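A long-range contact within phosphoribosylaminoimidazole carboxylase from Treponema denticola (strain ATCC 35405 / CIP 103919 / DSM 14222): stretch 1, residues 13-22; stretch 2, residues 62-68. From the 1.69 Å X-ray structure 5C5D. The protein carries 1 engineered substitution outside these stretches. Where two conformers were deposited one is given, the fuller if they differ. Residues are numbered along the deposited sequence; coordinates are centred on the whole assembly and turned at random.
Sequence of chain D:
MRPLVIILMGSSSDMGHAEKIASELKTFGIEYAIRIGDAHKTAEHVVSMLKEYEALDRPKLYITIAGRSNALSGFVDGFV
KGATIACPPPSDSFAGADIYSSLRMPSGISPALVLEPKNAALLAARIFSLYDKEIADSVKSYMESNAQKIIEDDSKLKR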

# COMPACT_ATOMS: atom_id res chain seq x y z
N SER D 13 -19.35 -2.58 20.75
CA SER D 13 -19.47 -3.10 19.40
C SER D 13 -18.46 -4.21 19.16
O SER D 13 -18.61 -4.99 18.20
CB SER D 13 -19.29 -1.98 18.36
OG SER D 13 -17.97 -1.45 18.38
N ASP D 14 -17.43 -4.29 20.02
CA ASP D 14 -16.38 -5.32 19.92
C ASP D 14 -16.69 -6.61 20.67
O ASP D 14 -15.82 -7.48 20.77
CB ASP D 14 -15.03 -4.80 20.47
CG ASP D 14 -14.58 -3.45 19.88
OD1 ASP D 14 -14.55 -3.35 18.64
OD2 ASP D 14 -14.19 -2.53 20.67
N MET D 15 -17.90 -6.77 21.19
CA MET D 15 -18.17 -7.84 22.15
C MET D 15 -17.96 -9.23 21.51
O MET D 15 -17.42 -10.13 22.15
CB MET D 15 -19.58 -7.70 22.72
CG MET D 15 -20.00 -8.75 23.72
SD MET D 15 -18.95 -8.80 25.21
CE MET D 15 -19.28 -7.19 25.92
N GLY D 16 -18.34 -9.37 20.25
CA GLY D 16 -18.19 -10.66 19.58
C GLY D 16 -16.74 -11.12 19.52
O GLY D 16 -16.44 -12.30 19.70
N HIS D 17 -15.85 -10.18 19.25
CA HIS D 17 -14.41 -10.42 19.21
C HIS D 17 -13.89 -10.81 20.58
O HIS D 17 -13.18 -11.79 20.75
CB HIS D 17 -13.73 -9.15 18.68
CG HIS D 17 -12.28 -9.29 18.40
ND1 HIS D 17 -11.80 -9.92 17.28
CD2 HIS D 17 -11.20 -8.83 19.07
CE1 HIS D 17 -10.48 -9.86 17.27
NE2 HIS D 17 -10.09 -9.19 18.35
N ALA D 18 -14.32 -10.06 21.58
CA ALA D 18 -13.95 -10.38 22.96
C ALA D 18 -14.44 -11.78 23.35
O ALA D 18 -13.74 -12.51 24.06
CB ALA D 18 -14.52 -9.35 23.91
N GLU D 19 -15.64 -12.16 22.92
CA GLU D 19 -16.19 -13.46 23.27
C GLU D 19 -15.38 -14.60 22.68
O GLU D 19 -15.25 -15.67 23.29
CB GLU D 19 -17.66 -13.56 22.82
CG GLU D 19 -18.60 -12.73 23.67
CD GLU D 19 -20.03 -12.67 23.13
OE1 GLU D 19 -20.23 -12.74 21.89
OE2 GLU D 19 -20.95 -12.56 23.96
N LYS D 20 -14.83 -14.38 21.49
CA LYS D 20 -13.98 -15.40 20.88
C LYS D 20 -12.76 -15.65 21.72
O LYS D 20 -12.32 -16.79 21.87
CB LYS D 20 -13.55 -15.02 19.48
CG LYS D 20 -14.66 -15.19 18.47
CD LYS D 20 -14.20 -14.79 17.10
CE LYS D 20 -15.22 -15.18 16.08
NZ LYS D 20 -14.53 -15.31 14.79
N ILE D 21 -12.21 -14.57 22.28
CA ILE D 21 -11.05 -14.72 23.13
C ILE D 21 -11.43 -15.42 24.42
O ILE D 21 -10.74 -16.32 24.88
CB ILE D 21 -10.42 -13.35 23.45
CG1 ILE D 21 -9.99 -12.68 22.16
CG2 ILE D 21 -9.21 -13.51 24.40
CD1 ILE D 21 -9.57 -11.21 22.33
N ALA D 22 -12.54 -15.01 25.02
CA ALA D 22 -12.93 -15.54 26.31
C ALA D 22 -13.23 -17.03 26.16
O ALA D 22 -12.84 -17.84 26.99
CB ALA D 22 -14.13 -14.80 26.87
N TYR D 62 -3.68 -8.35 30.62
CA TYR D 62 -4.75 -7.59 30.00
C TYR D 62 -4.70 -7.83 28.51
O TYR D 62 -3.62 -7.75 27.93
CB TYR D 62 -4.59 -6.10 30.31
CG TYR D 62 -4.64 -5.80 31.80
CD1 TYR D 62 -3.52 -5.98 32.59
CD2 TYR D 62 -5.80 -5.32 32.39
CE1 TYR D 62 -3.57 -5.71 33.95
CE2 TYR D 62 -5.85 -5.03 33.72
CZ TYR D 62 -4.73 -5.22 34.51
OH TYR D 62 -4.75 -4.96 35.87
N ILE D 63 -5.85 -8.12 27.91
CA ILE D 63 -5.96 -8.21 26.45
C ILE D 63 -6.84 -7.04 26.04
O ILE D 63 -8.01 -6.96 26.46
CB ILE D 63 -6.53 -9.55 25.98
CG1 ILE D 63 -5.62 -10.70 26.41
CG2 ILE D 63 -6.70 -9.55 24.46
CD1 ILE D 63 -6.20 -12.10 26.05
N THR D 64 -6.30 -6.14 25.23
CA THR D 64 -6.96 -4.90 24.89
C THR D 64 -7.42 -4.87 23.44
O THR D 64 -6.68 -5.18 22.53
CB THR D 64 -6.04 -3.72 25.18
OG1 THR D 64 -4.75 -4.01 24.58
CG2 THR D 64 -5.92 -3.53 26.70
N ILE D 65 -8.70 -4.55 23.29
CA ILE D 65 -9.39 -4.59 22.00
C ILE D 65 -9.94 -3.23 21.61
O ILE D 65 -10.84 -2.74 22.25
CB ILE D 65 -10.58 -5.54 22.06
CG1 ILE D 65 -10.11 -6.95 22.45
CG2 ILE D 65 -11.29 -5.63 20.72
CD1 ILE D 65 -11.29 -7.82 22.90
N ALA D 66 -9.40 -2.62 20.56
CA ALA D 66 -9.92 -1.34 20.12
C ALA D 66 -9.79 -1.24 18.61
O ALA D 66 -8.73 -1.53 18.06
CB ALA D 66 -9.20 -0.20 20.77
N GLY D 67 -10.88 -0.83 17.97
CA GLY D 67 -10.86 -0.66 16.53
C GLY D 67 -10.37 0.71 16.12
O GLY D 67 -10.02 1.56 16.95
N ARG D 68 -10.36 0.93 14.80
CA ARG D 68 -9.88 2.17 14.24
C ARG D 68 -8.51 2.44 14.77
O ARG D 68 -7.72 1.50 14.88
CB ARG D 68 -10.88 3.29 14.52
CG ARG D 68 -12.19 2.94 13.88
CD ARG D 68 -13.17 4.09 13.93
NE ARG D 68 -14.29 3.79 13.06
CZ ARG D 68 -15.24 4.65 12.73
NH1 ARG D 68 -15.23 5.89 13.21
NH2 ARG D 68 -16.22 4.27 11.91
O HOH W 1 -13.11 -0.08 19.66

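The contact is a helix laid over a strand. Helix 15-22 runs nearly antiparallel to strand 62-65, at 153° between their N-to-C directions, and the axes approach to 9.9 Å, a spacing that leaves room for side chains between the backbones. No direct hydrogen bond crosses the gap; within stretch 1 the backbone makes helical bonds, such as Ala 18 N to Asp 14 O (3.1 Å).

Apolar packing does most of the work. Strand alternation points Ile 63 and Ile 65 toward the helix and Thr 64 away, while the helix turns His 17 and Ile 21 toward the strand, with Ala 18 sideways, and Asp 14, at the N-cap position just before the helix, also points toward it. Ile 65 is the hub: its CD1 lies 3.7 Å from Ala 18 CB and 3.8 Å from Ile 21 CD1, and its CG2 meets His 17 CD2 at 3.6 Å, approaching the ring obliquely. Two residues earlier on the strand, Ile 63 CD1 touches Ile 21 CG2 at 3.7 Å. At Ala 18, Ile 65 reaches the helix backbone, its CD1 3.7 Å from Ala 18 CA.

Polar bonding is confined to the end near Asp 14, where one water donates to Asp 14 OD2 (2.9 Å) and accepts from Gly 67 N (2.9 Å), bridging a carboxylate and an amide that do not bond directly.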